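Local structure of probable glucarate dehydratase (Mycobacterium smegmatis str. MC2 155, 3VDG) at residues Leu45-Gly50 and Ala123-Ser128; Tyr175-His180 and Gly429-Ile434; Arg202-Glu207 and Trp373-Glu378. The protein probably dehydrates D-glucarate as a metal-dependent lyase of the enolase superfamily. All coordinates share one frame; numbering follows the deposited sequence.

The three contacts differ first in burial: interaction 3 is buried, interaction 1 partly buried and interaction 2 at the surface. Interaction 1 sets a turn against an irregular loop beside a bound acetate. Interaction 2 ties the loop after strand 166-174 to helix 427-434 through aromatic rims, a thioether and a histidine-tyrosine hydrogen bond. Interaction 3 is wholly apolar across its interface, packing helix 194-208 against a 3-10 turn. A methionine contributes to each. The contacts also touch one another: Leu46 probably bonds through its backbone to Tyr175 and packs on Trp177 and Met431, while Leu45 and the CD atom of Lys176 both rest on Trp375.

Interaction 1 (Leu45-Gly50 and Ala123-Ser128); sequences LLNTVG and AGMITS. With ACT (acetate ion), chain E.
Val49 and Met125 mark the closest approach of the backbones, 7.6 Å from CA to CA, where a type I beta turn from Asn47 to Gly50 faces an irregular loop. Met125 bridges the gap with a chain bent at chi2 and chi3, which brings SD to 3.9 Å from Val49 CG2 and 4.1 Å from Asn47 ND2. The contact is slight, and because Met125 is poorly ordered and has two conformers, the exact seat of its sulfur is doubtful. In Asn47, CG is tucked between the backbone N and the carbonyl carbon (chi1 62°); its amide folds back over the turn, and OD1 accepts from Val49 N at 2.9 Å, closing an Asx turn; the donor is tilted 25° from the carbonyl plane. The other end of the Asn47 amide, ND2, donates to OXT of the acetate, probably from the crystallisation liquor, at 2.9 Å in a fairly straight bond (162°), and also bonds Asp427. His52 and His372 grip the same acetate. The sodium ion lies about 8 Å from the Met125 side chain. Two loops thus meet near the metal site, the 47-50 turn probably belonging to the N-terminal capping region that covers the barrel's active site in the enolase superfamily.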
loop_
_atom_site.group_PDB
_atom_site.type_symbol
_atom_site.label_atom_id
_atom_site.label_comp_id
_atom_site.label_asym_id
_atom_site.label_seq_id
_atom_site.Cartn_x
_atom_site.Cartn_y
_atom_site.Cartn_z
ATOM N N LEU A 45 -17.934 -13.269 -28.786
ATOM C CA LEU A 45 -18.011 -13.843 -27.441
ATOM C C LEU A 45 -19.259 -13.325 -26.726
ATOM O O LEU A 45 -19.538 -12.129 -26.722
ATOM C CB LEU A 45 -16.756 -13.454 -26.637
ATOM C CG LEU A 45 -15.391 -13.846 -27.226
ATOM C CD1 LEU A 45 -14.253 -13.407 -26.299
ATOM C CD2 LEU A 45 -15.330 -15.355 -27.454
ATOM N N LEU A 46 -20.000 -14.231 -26.103
ATOM C CA LEU A 46 -21.283 -13.877 -25.498
ATOM C C LEU A 46 -21.113 -13.590 -24.019
ATOM O O LEU A 46 -20.285 -14.222 -23.349
ATOM C CB LEU A 46 -22.257 -15.057 -25.659
ATOM C CG LEU A 46 -22.752 -15.285 -27.092
ATOM C CD1 LEU A 46 -23.445 -16.642 -27.206
ATOM C CD2 LEU A 46 -23.686 -14.149 -27.531
ATOM N N ASN A 47 -21.909 -12.645 -23.506
ATOM C CA ASN A 47 -21.998 -12.429 -22.088
ATOM C C ASN A 47 -23.418 -12.055 -21.730
ATOM O O ASN A 47 -24.307 -12.045 -22.605
ATOM C CB ASN A 47 -20.972 -11.390 -21.577
ATOM C CG ASN A 47 -21.182 -10.013 -22.175
ATOM O OD1 ASN A 47 -22.309 -9.577 -22.349
ATOM N ND2 ASN A 47 -20.086 -9.318 -22.496
ATOM N N THR A 48 -23.657 -11.782 -20.456
ATOM C CA THR A 48 -25.040 -11.614 -20.011
ATOM C C THR A 48 -25.679 -10.331 -20.567
ATOM O O THR A 48 -26.904 -10.195 -20.549
ATOM C CB THR A 48 -25.187 -11.724 -18.473
ATOM O OG1 THR A 48 -26.543 -12.054 -18.150
ATOM C CG2 THR A 48 -24.808 -10.414 -17.758
ATOM N N VAL A 49 -24.870 -9.400 -21.088
ATOM C CA VAL A 49 -25.452 -8.149 -21.589
ATOM C C VAL A 49 -25.420 -8.004 -23.110
ATOM O O VAL A 49 -25.861 -6.985 -23.651
ATOM C CB VAL A 49 -24.827 -6.885 -20.945
ATOM C CG1 VAL A 49 -25.137 -6.843 -19.445
ATOM C CG2 VAL A 49 -23.328 -6.799 -21.228
ATOM N N GLY A 50 -24.909 -9.009 -23.802
ATOM C CA GLY A 50 -24.780 -8.897 -25.255
ATOM C C GLY A 50 -23.731 -9.810 -25.846
ATOM O O GLY A 50 -23.590 -10.973 -25.438
ATOM N N ALA A 123 -18.448 -1.182 -21.018
ATOM C CA ALA A 123 -19.763 -1.556 -21.572
ATOM C C ALA A 123 -20.949 -1.473 -20.591
ATOM O O ALA A 123 -21.890 -2.270 -20.680
ATOM C CB ALA A 123 -19.704 -2.933 -22.234
ATOM N N GLY A 124 -20.915 -0.510 -19.670
ATOM C CA GLY A 124 -22.000 -0.334 -18.703
ATOM C C GLY A 124 -22.129 -1.511 -17.754
ATOM O O GLY A 124 -22.970 -1.510 -16.852
ATOM N N MET A 125 -21.288 -2.520 -17.968
ATOM C CA MET A 125 -21.235 -3.710 -17.126
ATOM C C MET A 125 -20.759 -3.337 -15.714
ATOM O O MET A 125 -21.354 -3.732 -14.710
ATOM C CB MET A 125 -20.280 -4.721 -17.776
ATOM C CG MET A 125 -20.569 -6.188 -17.499
ATOM S SD MET A 125 -20.235 -7.250 -18.927
ATOM C CE MET A 125 -19.009 -6.295 -19.814
ATOM N N ILE A 126 -19.666 -2.577 -15.656
ATOM C CA ILE A 126 -19.059 -2.129 -14.401
ATOM C C ILE A 126 -19.094 -0.605 -14.365
ATOM O O ILE A 126 -18.331 0.052 -15.078
ATOM C CB ILE A 126 -17.576 -2.547 -14.315
ATOM C CG1 ILE A 126 -17.447 -4.068 -14.162
ATOM C CG2 ILE A 126 -16.875 -1.774 -13.201
ATOM C CD1 ILE A 126 -16.115 -4.623 -14.604
ATOM N N THR A 127 -19.956 -0.044 -13.523
ATOM C CA THR A 127 -20.200 1.399 -13.554
ATOM C C THR A 127 -19.792 2.192 -12.292
ATOM O O THR A 127 -20.062 3.384 -12.203
ATOM C CB THR A 127 -21.674 1.723 -13.927
ATOM O OG1 THR A 127 -22.556 1.321 -12.867
ATOM C CG2 THR A 127 -22.078 1.020 -15.231
ATOM N N SER A 128 -19.127 1.566 -11.328
ATOM C CA SER A 128 -18.804 2.286 -10.100
ATOM C C SER A 128 -17.308 2.547 -9.876
ATOM O O SER A 128 -16.904 2.925 -8.780
ATOM C CB SER A 128 -19.430 1.592 -8.880
ATOM O OG SER A 128 -19.033 0.233 -8.773
HETATM C C ACT E . -16.311 -9.878 -21.099
HETATM O O ACT E . -15.164 -9.809 -21.614
HETATM O OXT ACT E . -17.337 -9.927 -21.811
HETATM C CH3 ACT E . -16.481 -9.903 -19.604
#

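Interaction 2 (Tyr175-His180 and Gly429-Ile434); sequences YKWAAH and GYMRSI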
loop_
_atom_site.group_PDB
_atom_site.type_symbol
_atom_site.label_atom_id
_atom_site.label_comp_id
_atom_site.label_asym_id
_atom_site.label_seq_id
_atom_site.Cartn_x
_atom_site.Cartn_y
_atom_site.Cartn_z
ATOM N N TYR A 175 -19.187 -18.906 -24.016
ATOM C CA TYR A 175 -20.144 -19.280 -25.059
ATOM C C TYR A 175 -19.939 -18.285 -26.200
ATOM O O TYR A 175 -19.696 -17.094 -25.945
ATOM C CB TYR A 175 -21.564 -19.160 -24.491
ATOM C CG TYR A 175 -21.831 -20.167 -23.390
ATOM C CD1 TYR A 175 -21.999 -21.518 -23.686
ATOM C CD2 TYR A 175 -21.862 -19.779 -22.059
ATOM C CE1 TYR A 175 -22.239 -22.451 -22.682
ATOM C CE2 TYR A 175 -22.104 -20.695 -21.049
ATOM C CZ TYR A 175 -22.296 -22.032 -21.369
ATOM O OH TYR A 175 -22.548 -22.948 -20.371
ATOM N N LYS A 176 -20.011 -18.747 -27.449
ATOM C CA LYS A 176 -19.799 -17.859 -28.587
ATOM C C LYS A 176 -20.521 -18.381 -29.831
ATOM O O LYS A 176 -20.669 -19.594 -30.006
ATOM C CB LYS A 176 -18.286 -17.707 -28.902
ATOM C CG LYS A 176 -17.603 -19.000 -29.335
ATOM C CD LYS A 176 -16.085 -18.862 -29.532
ATOM C CE LYS A 176 -15.731 -17.938 -30.682
ATOM N NZ LYS A 176 -16.307 -18.401 -31.983
ATOM N N TRP A 177 -20.948 -17.470 -30.693
ATOM C CA TRP A 177 -21.381 -17.852 -32.037
ATOM C C TRP A 177 -20.202 -18.284 -32.850
ATOM O O TRP A 177 -19.065 -18.061 -32.452
ATOM C CB TRP A 177 -22.001 -16.675 -32.750
ATOM C CG TRP A 177 -23.209 -16.072 -32.084
ATOM C CD1 TRP A 177 -24.126 -16.687 -31.228
ATOM C CD2 TRP A 177 -23.684 -14.702 -32.237
ATOM N NE1 TRP A 177 -25.098 -15.797 -30.846
ATOM C CE2 TRP A 177 -24.889 -14.588 -31.424
ATOM C CE3 TRP A 177 -23.234 -13.590 -32.933
ATOM C CZ2 TRP A 177 -25.592 -13.406 -31.327
ATOM C CZ3 TRP A 177 -23.956 -12.401 -32.828
ATOM C CH2 TRP A 177 -25.108 -12.316 -32.039
ATOM N N ALA A 178 -20.455 -18.885 -34.012
ATOM C CA ALA A 178 -19.383 -19.361 -34.873
ATOM C C ALA A 178 -18.682 -18.193 -35.553
ATOM O O ALA A 178 -17.493 -18.262 -35.858
ATOM C CB ALA A 178 -19.937 -20.321 -35.928
ATOM N N ALA A 179 -19.426 -17.123 -35.796
ATOM C CA ALA A 179 -18.934 -16.030 -36.620
ATOM C C ALA A 179 -19.721 -14.802 -36.284
ATOM O O ALA A 179 -20.839 -14.907 -35.811
ATOM C CB ALA A 179 -19.133 -16.361 -38.097
ATOM N N HIS A 180 -19.167 -13.624 -36.537
ATOM C CA HIS A 180 -20.014 -12.429 -36.529
ATOM C C HIS A 180 -20.894 -12.504 -37.749
ATOM O O HIS A 180 -20.476 -13.062 -38.763
ATOM C CB HIS A 180 -19.174 -11.162 -36.585
ATOM C CG HIS A 180 -18.426 -10.882 -35.296
ATOM N ND1 HIS A 180 -18.988 -10.231 -34.262
ATOM C CD2 HIS A 180 -17.130 -11.206 -34.904
ATOM C CE1 HIS A 180 -18.099 -10.149 -33.246
ATOM N NE2 HIS A 180 -16.961 -10.738 -33.644
ATOM N N GLY A 429 -25.529 -2.570 -27.371
ATOM C CA GLY A 429 -25.882 -1.897 -28.615
ATOM C C GLY A 429 -25.568 -2.753 -29.833
ATOM O O GLY A 429 -26.325 -2.768 -30.800
ATOM N N TYR A 430 -24.442 -3.461 -29.808
ATOM C CA TYR A 430 -24.090 -4.334 -30.920
ATOM C C TYR A 430 -25.046 -5.523 -31.019
ATOM O O TYR A 430 -25.491 -5.874 -32.110
ATOM C CB TYR A 430 -22.641 -4.822 -30.823
ATOM C CG TYR A 430 -22.243 -5.793 -31.911
ATOM C CD1 TYR A 430 -22.374 -5.457 -33.262
ATOM C CD2 TYR A 430 -21.707 -7.037 -31.588
ATOM C CE1 TYR A 430 -22.002 -6.351 -34.260
ATOM C CE2 TYR A 430 -21.341 -7.932 -32.571
ATOM C CZ TYR A 430 -21.489 -7.585 -33.903
ATOM O OH TYR A 430 -21.110 -8.493 -34.867
ATOM N N MET A 431 -25.365 -6.151 -29.893
ATOM C CA MET A 431 -26.391 -7.195 -29.929
ATOM C C MET A 431 -27.709 -6.615 -30.509
ATOM O O MET A 431 -28.324 -7.237 -31.363
ATOM C CB MET A 431 -26.611 -7.832 -28.545
ATOM C CG MET A 431 -27.684 -8.917 -28.542
ATOM S SD MET A 431 -27.215 -10.365 -29.499
ATOM C CE MET A 431 -26.430 -11.343 -28.202
ATOM N N ARG A 432 -28.121 -5.427 -30.073
ATOM C CA ARG A 432 -29.372 -4.829 -30.597
ATOM C C ARG A 432 -29.335 -4.522 -32.081
ATOM O O ARG A 432 -30.371 -4.573 -32.728
ATOM C CB ARG A 432 -29.781 -3.559 -29.855
ATOM C CG ARG A 432 -30.246 -3.760 -28.429
ATOM C CD ARG A 432 -30.778 -2.446 -27.866
ATOM N NE ARG A 432 -31.446 -2.673 -26.592
ATOM C CZ ARG A 432 -31.051 -2.171 -25.426
ATOM N NH1 ARG A 432 -31.736 -2.453 -24.323
ATOM N NH2 ARG A 432 -29.988 -1.378 -25.362
ATOM N N SER A 433 -28.161 -4.181 -32.621
ATOM C CA SER A 433 -28.057 -3.937 -34.056
ATOM C C SER A 433 -28.360 -5.230 -34.808
ATOM O O SER A 433 -28.748 -5.202 -35.973
ATOM C CB SER A 433 -26.658 -3.404 -34.443
ATOM O OG SER A 433 -25.699 -4.454 -34.456
ATOM N N ILE A 434 -28.173 -6.365 -34.140
ATOM C CA ILE A 434 -28.448 -7.670 -34.752
ATOM C C ILE A 434 -29.864 -8.139 -34.428
ATOM O O ILE A 434 -30.523 -8.732 -35.265
ATOM C CB ILE A 434 -27.439 -8.730 -34.278
ATOM C CG1 ILE A 434 -26.045 -8.420 -34.841
ATOM C CG2 ILE A 434 -27.879 -10.133 -34.683
ATOM C CD1 ILE A 434 -24.925 -9.157 -34.124
#
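A Met-aromatic contact between Met431 and Trp177, with a His180-Tyr430 hydrogen bond beside it, fastens helix 427-434 to the loop that leaves strand 166-174, the first strand of the barrel sheet in this enolase-type fold. Trp177 points its benzene rim at the helix. Met431 SD comes to that rim at 3.8 Å from Trp177 CH2, and it sits 74° off the normal of the six-membered ring, so the sulfur lies at the edge and not over the face. Bends at chi2 and chi3 of Met431 turn the methyl back along the same rim, leaving CE 3.8 Å from Trp177 CZ2. Val51 of strand 50-51 packs on both residues and on Tyr430.

The polar half of the contact is a single bond: His180 ND1 and Tyr430 OH lie 2.8 Å apart, and either may be the donor. Tyr430 gets its hydroxyl there by holding CG trans to the backbone N (chi1 177°), which throws the ring out from the helix toward the loop. The two rings meet rim to rim, their planes inclined at 50°, with neither covering the other. His180 NE2 is bonded in turn to Asp42 O, so both ring nitrogens are engaged and the imidazole's rotation is fixed from two sides.

Ile434 joins the two halves: its CD1 lies in the plane of the Trp177 ring, 3.6 Å from Trp177 CZ3, and the same methyl sits over one face of Tyr430, 3.8 Å above the plane and displaced toward the rim.

Interaction 3 (Arg202-Glu207 and Trp373-Glu378); sequences RRMIDE and WPWRHE
Met204 supplies the whole helix side of this contact, running its side chain past Pro374 to end against the indole of Trp375. It packs helix 194-208, which follows barrel strand 166-174, against the 3-10 segment 373-375, both within the enolase C-terminal domain-like region. The Met204 chain leaves the helix extended, CG trans to the backbone N (chi1 -160°) and chi2 again trans, and turns only at chi3 (-77°). That shape presents three atoms in succession. CG and SD lie against the CB-CG side of Pro374, with Met204 SD 3.8 Å from Pro374 CG; after the bend, Met204 CE comes to 3.4 Å from Trp375 CZ2, approaching the indole obliquely. Met204 crosses both partners at about a right angle, and Ala171 and Leu173 of strand 166-174 also touch it.

Trp375 leaves its backbone heading away from the helix, yet its ring swings back far enough to meet the methyl. NE1 bonds Tyr172 O, and Trp188 and Phe174 hem the ring in.

Behind this interface Arg376 NE donates to Trp373 O at 2.9 Å, almost perfectly straight (177°) and directed at a lone pair, while Arg376 N shares the same acceptor. Arg376 NH1 reaches Glu378 O at 3.0 Å from above that carbonyl's plane. The guanidinium lies over one face of the Trp373 indole.

The chemistry is therefore divided: between helix and turn there is only thioether, proline and indole packing, buried and dependent on shape, whereas the polar bonds lie within 373-378 and at Trp375 NE1, the latter fixing the indole.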
loop_
_atom_site.group_PDB
_atom_site.type_symbol
_atom_site.label_atom_id
_atom_site.label_comp_id
_atom_site.label_asym_id
_atom_site.label_seq_id
_atom_site.Cartn_x
_atom_site.Cartn_y
_atom_site.Cartn_z
ATOM N N ARG A 202 -10.188 -27.544 -24.524
ATOM C CA ARG A 202 -9.106 -28.403 -25.013
ATOM C C ARG A 202 -8.201 -27.655 -25.982
ATOM O O ARG A 202 -6.969 -27.742 -25.896
ATOM C CB ARG A 202 -9.668 -29.645 -25.701
ATOM C CG ARG A 202 -10.267 -30.666 -24.767
ATOM C CD ARG A 202 -10.663 -31.904 -25.556
ATOM N NE ARG A 202 -11.640 -32.726 -24.850
ATOM C CZ ARG A 202 -11.352 -33.455 -23.780
ATOM N NH1 ARG A 202 -10.120 -33.451 -23.288
ATOM N NH2 ARG A 202 -12.293 -34.181 -23.197
ATOM N N ARG A 203 -8.810 -26.921 -26.909
ATOM C CA ARG A 203 -8.052 -26.183 -27.899
ATOM C C ARG A 203 -7.185 -25.133 -27.207
ATOM O O ARG A 203 -6.009 -24.988 -27.511
ATOM C CB ARG A 203 -8.996 -25.523 -28.905
ATOM C CG ARG A 203 -8.309 -24.900 -30.113
ATOM C CD ARG A 203 -9.331 -24.448 -31.154
ATOM N NE ARG A 203 -8.712 -24.069 -32.427
ATOM C CZ ARG A 203 -8.355 -22.826 -32.759
ATOM N NH1 ARG A 203 -8.547 -21.818 -31.920
ATOM N NH2 ARG A 203 -7.803 -22.582 -33.937
ATOM N N MET A 204 -7.771 -24.406 -26.263
ATOM C CA MET A 204 -7.057 -23.314 -25.588
ATOM C C MET A 204 -5.937 -23.843 -24.685
ATOM O O MET A 204 -4.815 -23.324 -24.675
ATOM C CB MET A 204 -8.045 -22.480 -24.773
ATOM C CG MET A 204 -7.545 -21.095 -24.420
ATOM S SD MET A 204 -8.727 -20.226 -23.343
ATOM C CE MET A 204 -9.965 -19.746 -24.532
ATOM N N ILE A 205 -6.231 -24.893 -23.939
ATOM C CA ILE A 205 -5.250 -25.453 -23.028
ATOM C C ILE A 205 -4.107 -26.211 -23.726
ATOM O O ILE A 205 -2.973 -26.200 -23.248
ATOM C CB ILE A 205 -5.926 -26.333 -21.977
ATOM C CG1 ILE A 205 -6.740 -25.442 -21.013
ATOM C CG2 ILE A 205 -4.892 -27.147 -21.219
ATOM C CD1 ILE A 205 -7.759 -26.194 -20.192
ATOM N N ASP A 206 -4.395 -26.855 -24.856
ATOM C CA ASP A 206 -3.333 -27.431 -25.703
ATOM C C ASP A 206 -2.368 -26.346 -26.153
ATOM O O ASP A 206 -1.172 -26.569 -26.220
ATOM C CB ASP A 206 -3.918 -28.096 -26.954
ATOM C CG ASP A 206 -4.572 -29.436 -26.653
ATOM O OD1 ASP A 206 -4.406 -29.925 -25.522
ATOM O OD2 ASP A 206 -5.253 -29.996 -27.543
ATOM N N GLU A 207 -2.898 -25.178 -26.494
ATOM C CA GLU A 207 -2.072 -24.108 -27.031
ATOM C C GLU A 207 -1.310 -23.345 -25.916
ATOM O O GLU A 207 -0.130 -23.052 -26.065
ATOM C CB GLU A 207 -2.934 -23.191 -27.908
ATOM C CG GLU A 207 -2.359 -21.832 -28.269
ATOM C CD GLU A 207 -1.367 -21.878 -29.409
ATOM O OE1 GLU A 207 -1.008 -22.989 -29.857
ATOM O OE2 GLU A 207 -0.943 -20.790 -29.853
ATOM N N TRP A 373 -6.136 -13.021 -23.501
ATOM C CA TRP A 373 -5.090 -13.255 -24.524
ATOM C C TRP A 373 -5.403 -14.204 -25.678
ATOM O O TRP A 373 -5.122 -13.884 -26.835
ATOM C CB TRP A 373 -3.790 -13.688 -23.861
ATOM C CG TRP A 373 -2.578 -13.409 -24.712
ATOM C CD1 TRP A 373 -1.749 -14.330 -25.345
ATOM C CD2 TRP A 373 -2.007 -12.093 -25.034
ATOM N NE1 TRP A 373 -0.736 -13.690 -26.028
ATOM C CE2 TRP A 373 -0.830 -12.349 -25.876
ATOM C CE3 TRP A 373 -2.333 -10.778 -24.709
ATOM C CZ2 TRP A 373 -0.038 -11.327 -26.361
ATOM C CZ3 TRP A 373 -1.524 -9.752 -25.217
ATOM C CH2 TRP A 373 -0.405 -10.025 -26.020
ATOM N N PRO A 374 -5.921 -15.414 -25.389
ATOM C CA PRO A 374 -6.161 -16.368 -26.484
ATOM C C PRO A 374 -7.133 -15.849 -27.541
ATOM O O PRO A 374 -7.132 -16.330 -28.670
ATOM C CB PRO A 374 -6.770 -17.579 -25.772
ATOM C CG PRO A 374 -6.289 -17.466 -24.355
ATOM C CD PRO A 374 -6.248 -15.993 -24.078
ATOM N N TRP A 375 -7.949 -14.864 -27.180
ATOM C CA TRP A 375 -8.980 -14.379 -28.079
ATOM C C TRP A 375 -8.502 -13.354 -29.049
ATOM O O TRP A 375 -9.246 -12.969 -29.946
ATOM C CB TRP A 375 -10.160 -13.825 -27.283
ATOM C CG TRP A 375 -10.791 -14.909 -26.440
ATOM C CD1 TRP A 375 -10.833 -14.996 -25.056
ATOM C CD2 TRP A 375 -11.490 -16.110 -26.925
ATOM N NE1 TRP A 375 -11.489 -16.145 -24.656
ATOM C CE2 TRP A 375 -11.921 -16.845 -25.740
ATOM C CE3 TRP A 375 -11.790 -16.626 -28.186
ATOM C CZ2 TRP A 375 -12.611 -18.045 -25.832
ATOM C CZ3 TRP A 375 -12.498 -17.825 -28.263
ATOM C CH2 TRP A 375 -12.896 -18.519 -27.115
ATOM N N ARG A 376 -7.278 -12.865 -28.891
ATOM C CA ARG A 376 -6.762 -11.913 -29.889
ATOM C C ARG A 376 -5.589 -12.531 -30.635
ATOM O O ARG A 376 -5.099 -13.596 -30.230
ATOM C CB ARG A 376 -6.471 -10.510 -29.307
ATOM C CG ARG A 376 -5.670 -10.451 -27.992
ATOM C CD ARG A 376 -4.164 -10.469 -28.207
ATOM N NE ARG A 376 -3.643 -11.834 -28.251
ATOM C CZ ARG A 376 -2.568 -12.192 -28.935
ATOM N NH1 ARG A 376 -1.883 -11.288 -29.627
ATOM N NH2 ARG A 376 -2.175 -13.454 -28.925
ATOM N N HIS A 377 -5.175 -11.916 -31.745
ATOM C CA HIS A 377 -4.017 -12.421 -32.503
ATOM C C HIS A 377 -3.220 -11.280 -33.089
ATOM O O HIS A 377 -2.449 -11.474 -34.024
ATOM C CB HIS A 377 -4.461 -13.372 -33.608
ATOM C CG HIS A 377 -5.408 -12.739 -34.592
ATOM N ND1 HIS A 377 -6.750 -12.811 -34.455
ATOM C CD2 HIS A 377 -5.169 -11.964 -35.728
ATOM C CE1 HIS A 377 -7.340 -12.123 -35.456
ATOM N NE2 HIS A 377 -6.372 -11.610 -36.236
ATOM N N GLU A 378 -3.428 -10.076 -32.557
ATOM C CA GLU A 378 -2.704 -8.866 -32.971
ATOM C C GLU A 378 -2.075 -8.224 -31.730
ATOM O O GLU A 378 -2.467 -8.530 -30.600
ATOM C CB GLU A 378 -3.653 -7.874 -33.662
ATOM C CG GLU A 378 -4.210 -8.394 -35.002
ATOM C CD GLU A 378 -5.549 -7.776 -35.407
ATOM O OE1 GLU A 378 -6.569 -8.011 -34.713
ATOM O OE2 GLU A 378 -5.594 -7.067 -36.440
#